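Local coordinates for protein probable cobalt-precorrin-6B C(15)-methyltransferase (decarboxylating) (Methanothermobacter thermautotrophicus, PDB 1L3C) that probably methylates C-15 of cobalt-precorrin-6B with S-adenosyl-L-methionine and then decarboxylates C-12, giving cobalt-precorrin-7 in the anaerobic route to adenosylcobalamin, at residues V47-A52 against M73-H78. Numbering follows the deposited sequence.
Sequences VTLELA and MNLQRH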
ATOM      1  N   VAL A  47     -14.852   1.158 -17.734  1.00 30.75           N
ATOM      2  CA  VAL A  47     -14.874  -0.255 -18.078  1.00 32.12           C
ATOM      3  C   VAL A  47     -15.644  -0.495 -19.373  1.00 33.52           C
ATOM      4  O   VAL A  47     -15.267  -1.349 -20.174  1.00 37.52           O
ATOM      5  CB  VAL A  47     -15.524  -1.100 -16.945  1.00 32.71           C
ATOM      6  CG1 VAL A  47     -15.590  -2.567 -17.349  1.00 29.43           C
ATOM      7  CG2 VAL A  47     -14.735  -0.949 -15.649  1.00 32.00           C
ATOM      8  N   THR A  48     -16.721   0.255 -19.579  1.00 32.20           N
ATOM      9  CA  THR A  48     -17.527   0.095 -20.781  1.00 31.58           C
ATOM     10  C   THR A  48     -16.689   0.357 -22.035  1.00 30.55           C
ATOM     11  O   THR A  48     -16.746  -0.427 -22.984  1.00 33.00           O
ATOM     12  CB  THR A  48     -18.785   1.023 -20.753  1.00 30.32           C
ATOM     13  OG1 THR A  48     -19.616   0.672 -19.639  1.00 29.19           O
ATOM     14  CG2 THR A  48     -19.607   0.852 -22.003  1.00 27.50           C
ATOM     15  N   LEU A  49     -15.871   1.413 -21.995  1.00 30.81           N
ATOM     16  CA  LEU A  49     -15.008   1.815 -23.115  1.00 31.04           C
ATOM     17  C   LEU A  49     -14.031   0.726 -23.466  1.00 31.74           C
ATOM     18  O   LEU A  49     -13.852   0.394 -24.639  1.00 38.22           O
ATOM     19  CB  LEU A  49     -14.198   3.053 -22.756  1.00 32.77           C
ATOM     20  CG  LEU A  49     -14.653   4.443 -23.171  1.00 38.04           C
ATOM     21  CD1 LEU A  49     -14.333   4.653 -24.621  1.00 43.15           C
ATOM     22  CD2 LEU A  49     -16.133   4.640 -22.895  1.00 40.76           C
ATOM     23  N   GLU A  50     -13.366   0.201 -22.449  1.00 28.07           N
ATOM     24  CA  GLU A  50     -12.390  -0.856 -22.660  1.00 31.23           C
ATOM     25  C   GLU A  50     -13.024  -2.125 -23.202  1.00 25.50           C
ATOM     26  O   GLU A  50     -12.508  -2.729 -24.119  1.00 32.01           O
ATOM     27  CB  GLU A  50     -11.617  -1.142 -21.372  1.00 35.34           C
ATOM     28  CG  GLU A  50     -11.015   0.106 -20.687  1.00 54.21           C
ATOM     29  CD  GLU A  50     -10.108   0.967 -21.594  1.00 64.16           C
ATOM     30  OE1 GLU A  50      -9.452   0.410 -22.509  1.00 68.54           O
ATOM     31  OE2 GLU A  50     -10.042   2.204 -21.374  1.00 66.15           O
ATOM     32  N   LEU A  51     -14.169  -2.511 -22.669  1.00 30.19           N
ATOM     33  CA  LEU A  51     -14.844  -3.711 -23.149  1.00 31.75           C
ATOM     34  C   LEU A  51     -15.336  -3.524 -24.577  1.00 35.04           C
ATOM     35  O   LEU A  51     -15.223  -4.444 -25.403  1.00 35.30           O
ATOM     36  CB  LEU A  51     -16.036  -4.048 -22.268  1.00 28.24           C
ATOM     37  CG  LEU A  51     -15.737  -4.692 -20.928  1.00 29.22           C
ATOM     38  CD1 LEU A  51     -17.003  -4.682 -20.084  1.00 30.04           C
ATOM     39  CD2 LEU A  51     -15.222  -6.104 -21.144  1.00 27.19           C
ATOM     40  N   ALA A  52     -15.916  -2.348 -24.843  1.00 36.00           N
ATOM     41  CA  ALA A  52     -16.464  -2.012 -26.158  1.00 34.52           C
ATOM     42  C   ALA A  52     -15.482  -2.374 -27.283  1.00 36.87           C
ATOM     43  O   ALA A  52     -15.811  -3.144 -28.188  1.00 39.80           O
ATOM     44  CB  ALA A  52     -16.840  -0.543 -26.210  1.00 29.82           C
HETATM   45  N   MSE A  73     -21.245   9.965 -23.765  1.00 36.26           N
HETATM   46  CA  MSE A  73     -20.290  10.959 -24.261  1.00 41.53           C
HETATM   47  C   MSE A  73     -18.895  10.449 -24.458  1.00 41.19           C
HETATM   48  O   MSE A  73     -18.253  10.745 -25.471  1.00 45.05           O
HETATM   49  CB  MSE A  73     -20.203  12.120 -23.316  1.00 49.44           C
HETATM   50  CG  MSE A  73     -21.401  12.995 -23.373  1.00 67.77           C
HETATM   51 SE   MSE A  73     -21.087  14.546 -22.313  1.00 89.55          SE
HETATM   52  CE  MSE A  73     -22.134  14.122 -20.778  1.00 72.03           C
ATOM     53  N   ASN A  74     -18.394   9.742 -23.453  1.00 37.19           N
ATOM     54  CA  ASN A  74     -17.056   9.180 -23.557  1.00 38.37           C
ATOM     55  C   ASN A  74     -16.963   8.152 -24.693  1.00 34.29           C
ATOM     56  O   ASN A  74     -15.961   8.085 -25.396  1.00 36.89           O
ATOM     57  CB  ASN A  74     -16.594   8.637 -22.200  1.00 33.19           C
ATOM     58  CG  ASN A  74     -16.203   9.763 -21.237  1.00 36.14           C
ATOM     59  OD1 ASN A  74     -15.418  10.650 -21.602  1.00 37.86           O
ATOM     60  ND2 ASN A  74     -16.784   9.772 -20.040  1.00 28.73           N
ATOM     61  N   LEU A  75     -18.044   7.418 -24.924  1.00 32.48           N
ATOM     62  CA  LEU A  75     -18.075   6.461 -26.000  1.00 30.71           C
ATOM     63  C   LEU A  75     -17.876   7.193 -27.315  1.00 33.45           C
ATOM     64  O   LEU A  75     -17.028   6.810 -28.119  1.00 38.60           O
ATOM     65  CB  LEU A  75     -19.403   5.735 -26.009  1.00 28.40           C
ATOM     66  CG  LEU A  75     -19.556   4.623 -24.982  1.00 27.28           C
ATOM     67  CD1 LEU A  75     -21.006   4.107 -25.052  1.00 29.42           C
ATOM     68  CD2 LEU A  75     -18.520   3.476 -25.245  1.00 23.00           C
ATOM     69  N   GLN A  76     -18.626   8.272 -27.515  1.00 40.42           N
ATOM     70  CA  GLN A  76     -18.534   9.061 -28.749  1.00 46.99           C
ATOM     71  C   GLN A  76     -17.177   9.671 -29.002  1.00 44.73           C
ATOM     72  O   GLN A  76     -16.661   9.593 -30.123  1.00 46.87           O
ATOM     73  CB  GLN A  76     -19.538  10.190 -28.746  1.00 54.59           C
ATOM     74  CG  GLN A  76     -20.941   9.736 -28.800  1.00 68.40           C
ATOM     75  CD  GLN A  76     -21.874  10.888 -28.660  1.00 75.11           C
ATOM     76  OE1 GLN A  76     -21.577  11.993 -29.128  1.00 69.70           O
ATOM     77  NE2 GLN A  76     -22.998  10.664 -27.976  1.00 79.44           N
ATOM     78  N   ARG A  77     -16.610  10.297 -27.977  1.00 39.61           N
ATOM     79  CA  ARG A  77     -15.308  10.932 -28.112  1.00 44.03           C
ATOM     80  C   ARG A  77     -14.202   9.990 -28.546  1.00 45.77           C
ATOM     81  O   ARG A  77     -13.153  10.435 -29.005  1.00 49.66           O
ATOM     82  CB  ARG A  77     -14.886  11.590 -26.811  1.00 48.46           C
ATOM     83  CG  ARG A  77     -15.977  12.359 -26.135  1.00 63.21           C
ATOM     84  CD  ARG A  77     -16.722  13.258 -27.109  1.00 75.10           C
ATOM     85  NE  ARG A  77     -18.001  13.706 -26.558  1.00 82.68           N
ATOM     86  CZ  ARG A  77     -18.562  14.885 -26.817  1.00 85.96           C
ATOM     87  NH1 ARG A  77     -17.966  15.759 -27.629  1.00 88.91           N
ATOM     88  NH2 ARG A  77     -19.721  15.196 -26.253  1.00 83.23           N
ATOM     89  N   HIS A  78     -14.410   8.694 -28.369  1.00 44.22           N
ATOM     90  CA  HIS A  78     -13.397   7.726 -28.751  1.00 45.71           C
ATOM     91  C   HIS A  78     -13.872   6.828 -29.883  1.00 49.57           C
ATOM     92  O   HIS A  78     -13.227   5.821 -30.181  1.00 56.61           O
ATOM     93  CB  HIS A  78     -12.931   6.920 -27.518  1.00 46.63           C
ATOM     94  CG  HIS A  78     -12.371   7.780 -26.408  1.00 52.23           C
ATOM     95  ND1 HIS A  78     -11.061   8.228 -26.394  1.00 51.02           N
ATOM     96  CD2 HIS A  78     -12.955   8.314 -25.305  1.00 48.40           C
ATOM     97  CE1 HIS A  78     -10.867   9.003 -25.331  1.00 45.69           C
ATOM     98  NE2 HIS A  78     -12.004   9.071 -24.655  1.00 44.20           N
TER
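L49 reaches from helix 46-52 to the last turn of helix 65-77 and spreads its two methyls over different partners. L49 CD2 meets L75 CD2 at 3.5 Å, the two leucines sliding past each other in opposite directions, and L49 CD2 also lies 4.1 Å from N74 CB. L49 CD1 drops beside the main chain, 3.9 Å from O of N74, and touches CB of H78 at the same distance, the leucine crossing the histidine side chain at about a right angle and approaching its ring obliquely. T48 and A52, one turn apart, meet the same methyl, CD2 of L75, at 4.3 Å from T48 CG2 and 4.5 Å from A52 CB. With L49 cut back to an alanine, a gap would probably open between the helices, leaving L75 CD2 and H78 CB without their nearest apolar neighbour across the contact. The segments 47-52 and 73-77 run in roughly the same direction, their axes approaching to 10.0 Å at an angle of 40°, as successive helices of the Rossmann-like methyltransferase fold that pack on one face of the parallel part of the mixed sheet, linked through strand 57-62. V84 of strand 84-88 touches T48, A52 and L75, closing the cluster from the sheet side. CG of N74 stands anti to its carbonyl carbon (chi1 -75°), turning the amide away from L49; its ND2 bonds to O of T44, in the glycine-rich S-adenosyl-L-methionine-binding loop, and its OD1 accepts from N of I8. T48 OG1 is hydrogen-bonded to OD2 of D39, and its side chain touches cofactor-binding C42.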